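Local structure of gluconate kinase (Lactobacillus acidophilus, 3LL3) at residues Q325-G330 with M368-I373; G401-L404 with F408-Q411; C413-N418 with P465-T470. The protein probably phosphorylates a sugar or sugar acid with ATP as a kinase of the FGGY family, and in this crystal binds D-xylulose and ATP. All coordinates share one frame; numbering follows the deposited sequence.

Contact 1: Q325-G330 with M368-I373; sequences QTAPAG and MARAVI
Arg370 reaches from helix 365-388 into the loop of Gln325-Gly330 and makes nearly the whole contact, its CB, CD and guanidinium meeting the loop at several points. At the helix surface its CB faces the methyl of Ala327, CB to CB 4.1 Å. CG stands anti to the backbone N (chi1 -167°), which carries the chain off toward the loop, and a bend at chi3 then turns the guanidinium beneath the Pro328-Ala329 peptide link. On the way Arg370 CD passes 3.4 Å from Pro328 O. Ala329 N lies above the centre of the guanidinium, 3.6 Å from its plane, with Pro328 C over the same face nearer the rim. Ala329 CA is 3.3 Å from Arg370 NH1, whereas Gln325 O lies at the guanidinium edge. Ala327 O sits obliquely, 3.1 Å from both NE and NH2 of Arg370. NH1 also forms a salt bridge with Glu374, one turn further along the helix, and the same Glu374 OE2 accepts the backbone N-H of Gly330, binding loop and arginine through one carboxylate. Beyond Arg370, Ile373 packs on helix 317-325. The contact joins a loop to a helix through a buried arginine and a shared glutamate, away from the annotated sites, within the C-terminal domain of an FGGY kinase with its actin-like ATPase fold.

Contact 2: G401-L404 with F408-Q411; sequences GGFL and FVRQ. With ATP (adenosine-5'-triphosphate), chain C.
Val409 and Leu404, the two residues with most surface buried by the contact, press methyl to methyl: Leu404 CD2 is only 3.5 Å from Val409 CG1, a close fit for two methyl groups, and the two side chains cross at about a right angle. CG1 of Val409 is anti to its backbone N (chi1 173°) and projects into the corner between Leu404 and Phe403. There it also makes an off-centre CH-pi contact with the Phe403 ring, 4.3 Å from the centroid, and lies 3.4 Å from Phe403 O. Arg410 supplies the polar part. Its extended chain runs back along the turn, and NE gives a short hydrogen bond to Leu404 O (2.7 Å), arriving nearly along the C=O axis (169°), with the acceptor tilted 24° from the guanidinium plane; NH1 holds Tyr461 OH. Across the loop lies ATP: Gly402 N donates to ATP O1A at 2.8 Å, and Phe403 CD1 is 3.4 Å from ATP N3. A Gly-Gly turn after strand 396-400 is consistent with the adenosine motif of actin-like ATPases. The chemistry implies a nucleotide loop backed by apolar packing and anchored at the carbonyl of Leu404 by an arginine of the following helix.

Contact 3: C413-N418 with P465-T470; sequences CANIFN and PKEAAT
Asn415 and Glu467 share the one direct hydrogen bond between Cys413-Asn418 and Pro465-Thr470. Asn415 ND2 donates to Glu467 OE1 at 2.8 Å, but the bond is bent, with an N-H...O angle of 134°. The nitrogen meets the oxygen from above the carboxylate plane, 51° out of it, and amide and carboxylate planes stand 68° apart. Glu467 CB itself lies over one face of the amide, 3.5 Å from Asn415 ND2; CG, beside the backbone N, and the extended chain beyond it bring OE1 to the amide nitrogen. The other end of that amide is held too: Asn415 OD1 accepts the backbone N-H of Asn464, whose own side-chain oxygen takes the N-H of Glu467. This double grip fixes which way round the amide sits.

Backbone contacts come next. Ala468 CA points its hydrogen at Asn415 O in a CA-H...O contact of 3.4 Å, possible because the two CA atoms approach to 4.5 Å. A water lies 2.6 Å from Asn415 O and 2.8 Å from Ala468 O, placed to donate to both, although other acceptors compete for its protons.

Van der Waals contact completes the set: Ala468 CB rests 3.6 Å from Asn415 O and 3.8 Å from Asn418 OD1, at the end of the first helix, where Asn418 takes positive phi.

The start of helix 465-485 thus lies against the last turn of helix 407-417, whose Ile416 and Phe417 pack on helix 365-388, while Cys413 and Ala414 reach strand 421-424.

Overall arrangement
All three contacts gather around helix 407-417 in the C-terminal half, their centres about 14 Å from one another. Contact 2 is the buried one, lies nearest the centre of the chain, and alone touches ATP; contacts 1 and 3 are partly buried, further out and away from the annotated sites. Contacts 2 and 3 use the start and the end of helix 407-417 and meet where Leu404 packs on Cys413. Contact 1 reaches that helix through Phe408, which touches Gln325 and Arg370, and touches contact 3 where Ala329 meets Glu467. Apolar packing dominates contact 2, a single arginine contact 1, and amide, carboxylate and water contact 3.

Contact 1: Q325-G330 with M368-I373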
ATOM      1  N   GLN A 325      -8.788  -3.521 -17.167  1.00 29.65           N
ATOM      2  CA  GLN A 325      -9.769  -4.551 -17.495  1.00 31.05           C
ATOM      3  C   GLN A 325      -9.178  -5.941 -17.704  1.00 31.28           C
ATOM      4  O   GLN A 325      -9.907  -6.925 -17.609  1.00 33.48           O
ATOM      5  CB  GLN A 325     -10.619  -4.133 -18.701  1.00 31.65           C
ATOM      6  CG  GLN A 325     -11.498  -2.933 -18.404  1.00 33.03           C
ATOM      7  CD  GLN A 325     -12.298  -2.475 -19.601  1.00 35.12           C
ATOM      8  OE1 GLN A 325     -12.065  -1.388 -20.145  1.00 36.33           O
ATOM      9  NE2 GLN A 325     -13.248  -3.301 -20.023  1.00 33.65           N
ATOM     10  N   THR A 326      -7.871  -6.046 -17.962  1.00 30.41           N
ATOM     11  CA  THR A 326      -7.267  -7.373 -18.081  1.00 30.60           C
ATOM     12  C   THR A 326      -7.035  -8.060 -16.737  1.00 32.72           C
ATOM     13  O   THR A 326      -6.635  -9.217 -16.701  1.00 31.85           O
ATOM     14  CB  THR A 326      -5.965  -7.378 -18.905  1.00 32.05           C
ATOM     15  OG1 THR A 326      -4.955  -6.625 -18.231  1.00 33.63           O
ATOM     16  CG2 THR A 326      -6.191  -6.796 -20.285  1.00 30.95           C
ATOM     17  N   ALA A 327      -7.279  -7.366 -15.623  1.00 28.94           N
ATOM     18  CA  ALA A 327      -7.203  -8.032 -14.320  1.00 26.30           C
ATOM     19  C   ALA A 327      -8.589  -8.527 -13.935  1.00 27.74           C
ATOM     20  O   ALA A 327      -9.582  -7.965 -14.380  1.00 28.66           O
ATOM     21  CB  ALA A 327      -6.658  -7.076 -13.254  1.00 27.11           C
ATOM     22  N   PRO A 328      -8.675  -9.582 -13.112  1.00 26.82           N
ATOM     23  CA  PRO A 328     -10.019 -10.030 -12.734  1.00 27.74           C
ATOM     24  C   PRO A 328     -10.675  -9.054 -11.766  1.00 29.32           C
ATOM     25  O   PRO A 328      -9.979  -8.324 -11.059  1.00 28.06           O
ATOM     26  CB  PRO A 328      -9.764 -11.363 -12.026  1.00 26.76           C
ATOM     27  CG  PRO A 328      -8.359 -11.224 -11.477  1.00 28.53           C
ATOM     28  CD  PRO A 328      -7.612 -10.378 -12.471  1.00 28.50           C
ATOM     29  N   ALA A 329     -12.004  -9.038 -11.759  1.00 28.61           N
ATOM     30  CA  ALA A 329     -12.767  -8.284 -10.787  1.00 27.70           C
ATOM     31  C   ALA A 329     -12.254  -8.607  -9.388  1.00 27.10           C
ATOM     32  O   ALA A 329     -12.188  -9.773  -8.995  1.00 26.86           O
ATOM     33  CB  ALA A 329     -14.253  -8.642 -10.907  1.00 30.15           C
ATOM     34  N   GLY A 330     -11.887  -7.572  -8.639  1.00 26.24           N
ATOM     35  CA  GLY A 330     -11.421  -7.746  -7.277  1.00 25.25           C
ATOM     36  C   GLY A 330      -9.909  -7.649  -7.205  1.00 24.63           C
ATOM     37  O   GLY A 330      -9.340  -7.643  -6.116  1.00 25.38           O
HETATM   38  N   MSE A 368      -2.733  -3.643 -10.202  1.00 24.53           N
HETATM   39  CA  MSE A 368      -2.588  -2.361  -9.514  1.00 25.96           C
HETATM   40  C   MSE A 368      -3.472  -1.306 -10.131  1.00 25.16           C
HETATM   41  O   MSE A 368      -4.090  -0.540  -9.407  1.00 23.04           O
HETATM   42  CB  MSE A 368      -1.145  -1.889  -9.467  1.00 24.17           C
HETATM   43  CG  MSE A 368      -0.276  -2.897  -8.684  1.00 30.75           C
HETATM   44 SE   MSE A 368       1.534  -2.265  -8.429  1.00 45.16          SE
HETATM   45  CE  MSE A 368       1.220  -0.917  -7.022  1.00 25.40           C
ATOM     46  N   ALA A 369      -3.541  -1.292 -11.465  1.00 26.01           N
ATOM     47  CA  ALA A 369      -4.384  -0.348 -12.190  1.00 27.26           C
ATOM     48  C   ALA A 369      -5.830  -0.529 -11.780  1.00 25.34           C
ATOM     49  O   ALA A 369      -6.520   0.437 -11.473  1.00 25.93           O
ATOM     50  CB  ALA A 369      -4.245  -0.538 -13.711  1.00 29.37           C
ATOM     51  N   ARG A 370      -6.288  -1.776 -11.777  1.00 25.53           N
ATOM     52  CA  ARG A 370      -7.676  -2.035 -11.464  1.00 25.51           C
ATOM     53  C   ARG A 370      -7.990  -1.765  -9.997  1.00 23.64           C
ATOM     54  O   ARG A 370      -9.073  -1.293  -9.677  1.00 22.26           O
ATOM     55  CB  ARG A 370      -8.112  -3.454 -11.854  1.00 22.74           C
ATOM     56  CG  ARG A 370      -9.616  -3.558 -11.796  1.00 26.34           C
ATOM     57  CD  ARG A 370     -10.153  -4.948 -11.646  1.00 26.07           C
ATOM     58  NE  ARG A 370     -10.575  -5.469 -12.917  1.00 33.03           N
ATOM     59  CZ  ARG A 370     -11.834  -5.696 -13.279  1.00 31.94           C
ATOM     60  NH1 ARG A 370     -12.850  -5.481 -12.460  1.00 30.49           N
ATOM     61  NH2 ARG A 370     -12.056  -6.168 -14.476  1.00 28.32           N
ATOM     62  N   ALA A 371      -7.053  -2.084  -9.110  1.00 23.59           N
ATOM     63  CA  ALA A 371      -7.248  -1.827  -7.689  1.00 22.84           C
ATOM     64  C   ALA A 371      -7.480  -0.348  -7.444  1.00 22.20           C
ATOM     65  O   ALA A 371      -8.244   0.009  -6.554  1.00 22.03           O
ATOM     66  CB  ALA A 371      -6.045  -2.322  -6.850  1.00 22.32           C
ATOM     67  N   VAL A 372      -6.807   0.507  -8.211  1.00 20.32           N
ATOM     68  CA  VAL A 372      -6.986   1.950  -8.056  1.00 20.47           C
ATOM     69  C   VAL A 372      -8.438   2.314  -8.375  1.00 22.77           C
ATOM     70  O   VAL A 372      -9.109   2.997  -7.595  1.00 19.67           O
ATOM     71  CB  VAL A 372      -6.043   2.762  -8.970  1.00 22.37           C
ATOM     72  CG1 VAL A 372      -6.489   4.230  -9.027  1.00 22.07           C
ATOM     73  CG2 VAL A 372      -4.573   2.637  -8.509  1.00 20.68           C
ATOM     74  N   ILE A 373      -8.930   1.819  -9.510  1.00 21.71           N
ATOM     75  CA  ILE A 373     -10.293   2.131  -9.936  1.00 21.74           C
ATOM     76  C   ILE A 373     -11.296   1.577  -8.942  1.00 20.76           C
ATOM     77  O   ILE A 373     -12.250   2.260  -8.568  1.00 22.30           O
ATOM     78  CB  ILE A 373     -10.600   1.582 -11.346  1.00 20.85           C
ATOM     79  CG1 ILE A 373      -9.770   2.336 -12.380  1.00 21.63           C
ATOM     80  CG2 ILE A 373     -12.083   1.782 -11.673  1.00 22.79           C
ATOM     81  CD1 ILE A 373      -9.608   1.599 -13.710  1.00 26.98           C
TER

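Contact 2: G401-L404 with F408-Q411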
ATOM      1  N   GLY A 401     -20.366  12.744 -14.410  1.00 23.15           N
ATOM      2  CA  GLY A 401     -18.985  13.077 -14.126  1.00 25.76           C
ATOM      3  C   GLY A 401     -17.983  12.362 -15.011  1.00 24.79           C
ATOM      4  O   GLY A 401     -18.213  11.242 -15.419  1.00 24.52           O
ATOM      5  N   GLY A 402     -16.868  13.025 -15.291  1.00 26.00           N
ATOM      6  CA  GLY A 402     -15.866  12.525 -16.208  1.00 27.57           C
ATOM      7  C   GLY A 402     -15.242  11.195 -15.828  1.00 28.30           C
ATOM      8  O   GLY A 402     -14.741  10.475 -16.700  1.00 29.15           O
ATOM      9  N   PHE A 403     -15.249  10.855 -14.540  1.00 25.35           N
ATOM     10  CA  PHE A 403     -14.651   9.588 -14.110  1.00 26.28           C
ATOM     11  C   PHE A 403     -15.528   8.420 -14.539  1.00 25.59           C
ATOM     12  O   PHE A 403     -15.045   7.309 -14.722  1.00 26.16           O
ATOM     13  CB  PHE A 403     -14.423   9.558 -12.590  1.00 24.79           C
ATOM     14  CG  PHE A 403     -13.847   8.264 -12.090  1.00 25.59           C
ATOM     15  CD1 PHE A 403     -12.563   7.869 -12.462  1.00 24.34           C
ATOM     16  CD2 PHE A 403     -14.585   7.437 -11.249  1.00 23.45           C
ATOM     17  CE1 PHE A 403     -12.023   6.679 -11.996  1.00 24.80           C
ATOM     18  CE2 PHE A 403     -14.051   6.222 -10.782  1.00 24.16           C
ATOM     19  CZ  PHE A 403     -12.769   5.851 -11.156  1.00 25.23           C
ATOM     20  N   LEU A 404     -16.820   8.699 -14.692  1.00 26.80           N
ATOM     21  CA  LEU A 404     -17.813   7.710 -15.084  1.00 26.82           C
ATOM     22  C   LEU A 404     -18.088   7.722 -16.586  1.00 27.35           C
ATOM     23  O   LEU A 404     -19.154   7.309 -17.013  1.00 28.66           O
ATOM     24  CB  LEU A 404     -19.135   7.965 -14.360  1.00 24.79           C
ATOM     25  CG  LEU A 404     -19.005   8.081 -12.850  1.00 28.15           C
ATOM     26  CD1 LEU A 404     -20.367   8.338 -12.220  1.00 25.75           C
ATOM     27  CD2 LEU A 404     -18.309   6.848 -12.245  1.00 24.82           C
ATOM     28  N   PHE A 408     -16.971   0.628 -18.636  1.00 25.57           N
ATOM     29  CA  PHE A 408     -16.327  -0.224 -17.655  1.00 24.57           C
ATOM     30  C   PHE A 408     -16.550   0.345 -16.227  1.00 25.48           C
ATOM     31  O   PHE A 408     -16.959  -0.362 -15.296  1.00 24.02           O
ATOM     32  CB  PHE A 408     -14.835  -0.352 -17.977  1.00 27.27           C
ATOM     33  CG  PHE A 408     -14.037  -1.018 -16.885  1.00 28.55           C
ATOM     34  CD1 PHE A 408     -14.303  -2.325 -16.517  1.00 31.09           C
ATOM     35  CD2 PHE A 408     -13.022  -0.336 -16.232  1.00 28.82           C
ATOM     36  CE1 PHE A 408     -13.575  -2.943 -15.493  1.00 29.83           C
ATOM     37  CE2 PHE A 408     -12.278  -0.945 -15.222  1.00 28.45           C
ATOM     38  CZ  PHE A 408     -12.558  -2.247 -14.847  1.00 27.30           C
ATOM     39  N   VAL A 409     -16.296   1.629 -16.069  1.00 22.15           N
ATOM     40  CA  VAL A 409     -16.472   2.244 -14.746  1.00 26.48           C
ATOM     41  C   VAL A 409     -17.950   2.307 -14.354  1.00 23.78           C
ATOM     42  O   VAL A 409     -18.304   2.070 -13.212  1.00 22.85           O
ATOM     43  CB  VAL A 409     -15.805   3.623 -14.666  1.00 24.84           C
ATOM     44  CG1 VAL A 409     -16.138   4.350 -13.328  1.00 25.18           C
ATOM     45  CG2 VAL A 409     -14.293   3.460 -14.820  1.00 23.55           C
ATOM     46  N   ARG A 410     -18.819   2.596 -15.312  1.00 25.11           N
ATOM     47  CA  ARG A 410     -20.247   2.616 -15.022  1.00 23.31           C
ATOM     48  C   ARG A 410     -20.695   1.271 -14.488  1.00 24.56           C
ATOM     49  O   ARG A 410     -21.395   1.194 -13.478  1.00 23.72           O
ATOM     50  CB  ARG A 410     -21.039   3.010 -16.270  1.00 25.33           C
ATOM     51  CG  ARG A 410     -20.862   4.471 -16.632  1.00 24.57           C
ATOM     52  CD  ARG A 410     -21.330   4.771 -18.038  1.00 27.37           C
ATOM     53  NE  ARG A 410     -21.231   6.198 -18.326  1.00 27.46           N
ATOM     54  CZ  ARG A 410     -21.707   6.767 -19.430  1.00 32.69           C
ATOM     55  NH1 ARG A 410     -22.303   6.015 -20.356  1.00 32.84           N
ATOM     56  NH2 ARG A 410     -21.593   8.078 -19.612  1.00 32.76           N
ATOM     57  N   GLN A 411     -20.270   0.202 -15.158  1.00 22.46           N
ATOM     58  CA  GLN A 411     -20.676  -1.139 -14.764  1.00 25.78           C
ATOM     59  C   GLN A 411     -20.066  -1.544 -13.439  1.00 23.62           C
ATOM     60  O   GLN A 411     -20.695  -2.227 -12.611  1.00 23.13           O
ATOM     61  CB  GLN A 411     -20.295  -2.165 -15.853  1.00 26.48           C
ATOM     62  CG  GLN A 411     -20.822  -3.554 -15.556  1.00 26.82           C
ATOM     63  CD  GLN A 411     -22.344  -3.595 -15.555  1.00 28.48           C
ATOM     64  OE1 GLN A 411     -22.968  -4.100 -14.618  1.00 30.59           O
ATOM     65  NE2 GLN A 411     -22.945  -3.041 -16.596  1.00 27.83           N
TER
HETATM   66  PG  ATP C1760     -16.408  20.300 -14.290  1.00 65.57           P
HETATM   67  O1G ATP C1760     -15.383  20.261 -15.598  1.00 56.62           O
HETATM   68  O2G ATP C1760     -17.973  20.038 -14.783  1.00 54.67           O
HETATM   69  O3G ATP C1760     -16.278  21.582 -13.602  1.00 63.04           O
HETATM   70  PB  ATP C1760     -14.527  18.362 -13.334  1.00 44.19           P
HETATM   71  O1B ATP C1760     -14.471  17.309 -12.072  1.00 40.99           O
HETATM   72  O2B ATP C1760     -13.438  19.329 -13.286  1.00 45.61           O
HETATM   73  O3B ATP C1760     -16.014  19.095 -13.232  1.00 51.75           O
HETATM   74  PA  ATP C1760     -14.927  16.095 -15.186  1.00 34.09           P
HETATM   75  O1A ATP C1760     -16.416  15.674 -14.643  1.00 31.64           O
HETATM   76  O2A ATP C1760     -14.820  16.006 -16.636  1.00 38.60           O
HETATM   77  O3A ATP C1760     -14.414  17.627 -14.817  1.00 41.16           O
HETATM   78  O5' ATP C1760     -13.880  15.006 -14.537  1.00 33.57           O
HETATM   79  C5' ATP C1760     -12.499  15.243 -14.680  1.00 33.08           C
HETATM   80  C4' ATP C1760     -11.770  13.946 -14.426  1.00 31.19           C
HETATM   81  O4' ATP C1760     -12.039  12.839 -15.271  1.00 31.75           O
HETATM   82  C3' ATP C1760     -10.243  13.927 -14.114  1.00 30.05           C
HETATM   83  O3' ATP C1760      -9.919  13.967 -12.756  1.00 30.97           O
HETATM   84  C2' ATP C1760      -9.691  12.734 -14.976  1.00 30.08           C
HETATM   85  O2' ATP C1760      -8.622  12.063 -14.368  1.00 34.10           O
HETATM   86  C1' ATP C1760     -10.963  11.944 -15.192  1.00 33.56           C
HETATM   87  N9  ATP C1760     -11.002  11.221 -16.456  1.00 34.01           N
HETATM   88  C8  ATP C1760     -10.780  11.700 -17.695  1.00 34.49           C
HETATM   89  N7  ATP C1760     -11.061  10.636 -18.597  1.00 33.98           N
HETATM   90  C5  ATP C1760     -11.475   9.516 -17.841  1.00 31.51           C
HETATM   91  C6  ATP C1760     -11.883   8.213 -18.208  1.00 31.96           C
HETATM   92  N6  ATP C1760     -11.954   7.856 -19.619  1.00 31.99           N
HETATM   93  N1  ATP C1760     -12.240   7.330 -17.269  1.00 29.13           N
HETATM   94  C2  ATP C1760     -12.213   7.665 -15.934  1.00 28.71           C
HETATM   95  N3  ATP C1760     -11.811   8.943 -15.584  1.00 28.43           N
HETATM   96  C4  ATP C1760     -11.449   9.844 -16.540  1.00 30.21           C

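Contact 3: C413-N418 with P465-T470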
ATOM      1  N   CYS A 413     -19.355   0.452 -11.020  1.00 22.52           N
ATOM      2  CA  CYS A 413     -20.143   1.133  -9.977  1.00 23.24           C
ATOM      3  C   CYS A 413     -21.399   0.342  -9.680  1.00 21.29           C
ATOM      4  O   CYS A 413     -21.750   0.121  -8.526  1.00 23.37           O
ATOM      5  CB  CYS A 413     -20.543   2.544 -10.421  1.00 22.04           C
ATOM      6  SG  CYS A 413     -19.191   3.750 -10.360  1.00 24.60           S
ATOM      7  N   ALA A 414     -22.087  -0.067 -10.740  1.00 22.37           N
ATOM      8  CA  ALA A 414     -23.285  -0.892 -10.603  1.00 23.70           C
ATOM      9  C   ALA A 414     -22.987  -2.154  -9.791  1.00 23.96           C
ATOM     10  O   ALA A 414     -23.750  -2.525  -8.900  1.00 22.80           O
ATOM     11  CB  ALA A 414     -23.815  -1.275 -11.982  1.00 23.18           C
ATOM     12  N   ASN A 415     -21.886  -2.824 -10.133  1.00 21.88           N
ATOM     13  CA  ASN A 415     -21.492  -4.052  -9.454  1.00 23.44           C
ATOM     14  C   ASN A 415     -21.102  -3.879  -7.971  1.00 25.35           C
ATOM     15  O   ASN A 415     -21.412  -4.741  -7.143  1.00 24.93           O
ATOM     16  CB  ASN A 415     -20.362  -4.727 -10.229  1.00 25.04           C
ATOM     17  CG  ASN A 415     -20.805  -5.201 -11.606  1.00 25.74           C
ATOM     18  OD1 ASN A 415     -21.997  -5.225 -11.905  1.00 26.07           O
ATOM     19  ND2 ASN A 415     -19.848  -5.574 -12.448  1.00 23.45           N
ATOM     20  N   ILE A 416     -20.420  -2.775  -7.656  1.00 23.90           N
ATOM     21  CA  ILE A 416     -20.029  -2.462  -6.280  1.00 24.17           C
ATOM     22  C   ILE A 416     -21.194  -1.929  -5.443  1.00 24.61           C
ATOM     23  O   ILE A 416     -21.420  -2.404  -4.327  1.00 26.86           O
ATOM     24  CB  ILE A 416     -18.844  -1.481  -6.247  1.00 23.41           C
ATOM     25  CG1 ILE A 416     -17.565  -2.214  -6.672  1.00 25.03           C
ATOM     26  CG2 ILE A 416     -18.689  -0.854  -4.864  1.00 23.64           C
ATOM     27  CD1 ILE A 416     -16.384  -1.293  -6.896  1.00 24.36           C
ATOM     28  N   PHE A 417     -21.928  -0.954  -5.969  1.00 22.58           N
ATOM     29  CA  PHE A 417     -23.116  -0.438  -5.283  1.00 24.31           C
ATOM     30  C   PHE A 417     -24.260  -1.463  -5.257  1.00 25.64           C
ATOM     31  O   PHE A 417     -25.107  -1.434  -4.368  1.00 26.87           O
ATOM     32  CB  PHE A 417     -23.604   0.878  -5.920  1.00 24.03           C
ATOM     33  CG  PHE A 417     -22.787   2.102  -5.542  1.00 24.18           C
ATOM     34  CD1 PHE A 417     -23.352   3.124  -4.795  1.00 24.53           C
ATOM     35  CD2 PHE A 417     -21.466   2.233  -5.951  1.00 25.49           C
ATOM     36  CE1 PHE A 417     -22.606   4.268  -4.448  1.00 27.42           C
ATOM     37  CE2 PHE A 417     -20.717   3.357  -5.621  1.00 23.46           C
ATOM     38  CZ  PHE A 417     -21.284   4.379  -4.854  1.00 26.16           C
ATOM     39  N   ASN A 418     -24.278  -2.377  -6.225  1.00 24.12           N
ATOM     40  CA  ASN A 418     -25.356  -3.368  -6.333  1.00 25.12           C
ATOM     41  C   ASN A 418     -26.737  -2.714  -6.441  1.00 28.96           C
ATOM     42  O   ASN A 418     -27.711  -3.196  -5.857  1.00 28.96           O
ATOM     43  CB  ASN A 418     -25.366  -4.352  -5.164  1.00 26.26           C
ATOM     44  CG  ASN A 418     -26.081  -5.666  -5.518  1.00 32.60           C
ATOM     45  OD1 ASN A 418     -26.292  -5.969  -6.694  1.00 29.00           O
ATOM     46  ND2 ASN A 418     -26.447  -6.443  -4.505  1.00 33.13           N
ATOM     47  N   PRO A 465     -24.706 -10.025 -11.357  1.00 31.63           N
ATOM     48  CA  PRO A 465     -24.828 -10.797 -10.109  1.00 33.30           C
ATOM     49  C   PRO A 465     -23.521 -11.465  -9.678  1.00 33.68           C
ATOM     50  O   PRO A 465     -23.205 -11.485  -8.482  1.00 31.61           O
ATOM     51  CB  PRO A 465     -25.849 -11.884 -10.468  1.00 36.57           C
ATOM     52  CG  PRO A 465     -26.621 -11.321 -11.604  1.00 37.26           C
ATOM     53  CD  PRO A 465     -25.664 -10.468 -12.384  1.00 34.43           C
ATOM     54  N   LYS A 466     -22.793 -12.024 -10.643  1.00 30.54           N
ATOM     55  CA  LYS A 466     -21.542 -12.711 -10.356  1.00 33.99           C
ATOM     56  C   LYS A 466     -20.498 -11.750  -9.771  1.00 31.57           C
ATOM     57  O   LYS A 466     -20.024 -11.957  -8.662  1.00 30.54           O
ATOM     58  CB  LYS A 466     -21.023 -13.396 -11.620  1.00 37.87           C
ATOM     59  CG  LYS A 466     -20.229 -14.646 -11.353  1.00 43.09           C
ATOM     60  CD  LYS A 466     -19.970 -15.407 -12.640  1.00 47.35           C
ATOM     61  CE  LYS A 466     -19.386 -16.784 -12.347  1.00 54.18           C
ATOM     62  NZ  LYS A 466     -20.262 -17.563 -11.413  1.00 55.44           N
ATOM     63  N   GLU A 467     -20.160 -10.688 -10.504  1.00 32.61           N
ATOM     64  CA  GLU A 467     -19.247  -9.660  -9.991  1.00 31.27           C
ATOM     65  C   GLU A 467     -19.764  -8.972  -8.725  1.00 30.03           C
ATOM     66  O   GLU A 467     -18.989  -8.676  -7.809  1.00 28.84           O
ATOM     67  CB  GLU A 467     -18.941  -8.605 -11.051  1.00 31.13           C
ATOM     68  CG  GLU A 467     -18.069  -9.086 -12.183  1.00 33.69           C
ATOM     69  CD  GLU A 467     -17.224  -7.966 -12.766  1.00 35.07           C
ATOM     70  OE1 GLU A 467     -17.326  -6.811 -12.280  1.00 36.30           O
ATOM     71  OE2 GLU A 467     -16.447  -8.234 -13.711  1.00 39.79           O
ATOM     72  N   ALA A 468     -21.064  -8.703  -8.670  1.00 29.49           N
ATOM     73  CA  ALA A 468     -21.633  -8.074  -7.488  1.00 28.46           C
ATOM     74  C   ALA A 468     -21.307  -8.892  -6.246  1.00 29.82           C
ATOM     75  O   ALA A 468     -20.962  -8.340  -5.192  1.00 29.55           O
ATOM     76  CB  ALA A 468     -23.143  -7.883  -7.635  1.00 29.18           C
ATOM     77  N   ALA A 469     -21.405 -10.211  -6.371  1.00 27.33           N
ATOM     78  CA  ALA A 469     -21.059 -11.104  -5.270  1.00 28.66           C
ATOM     79  C   ALA A 469     -19.577 -11.011  -4.905  1.00 30.54           C
ATOM     80  O   ALA A 469     -19.213 -11.014  -3.717  1.00 27.64           O
ATOM     81  CB  ALA A 469     -21.434 -12.546  -5.603  1.00 30.31           C
ATOM     82  N   THR A 470     -18.724 -10.947  -5.924  1.00 28.43           N
ATOM     83  CA  THR A 470     -17.290 -10.841  -5.672  1.00 29.07           C
ATOM     84  C   THR A 470     -17.016  -9.570  -4.843  1.00 28.74           C
ATOM     85  O   THR A 470     -16.319  -9.599  -3.822  1.00 28.80           O
ATOM     86  CB  THR A 470     -16.516 -10.757  -6.990  1.00 29.04           C
ATOM     87  OG1 THR A 470     -16.737 -11.952  -7.763  1.00 29.51           O
ATOM     88  CG2 THR A 470     -15.035 -10.579  -6.713  1.00 31.32           C
TER
HETATM   89  O   HOH W   1     -21.460  -5.626  -4.713  1.00 28.55           O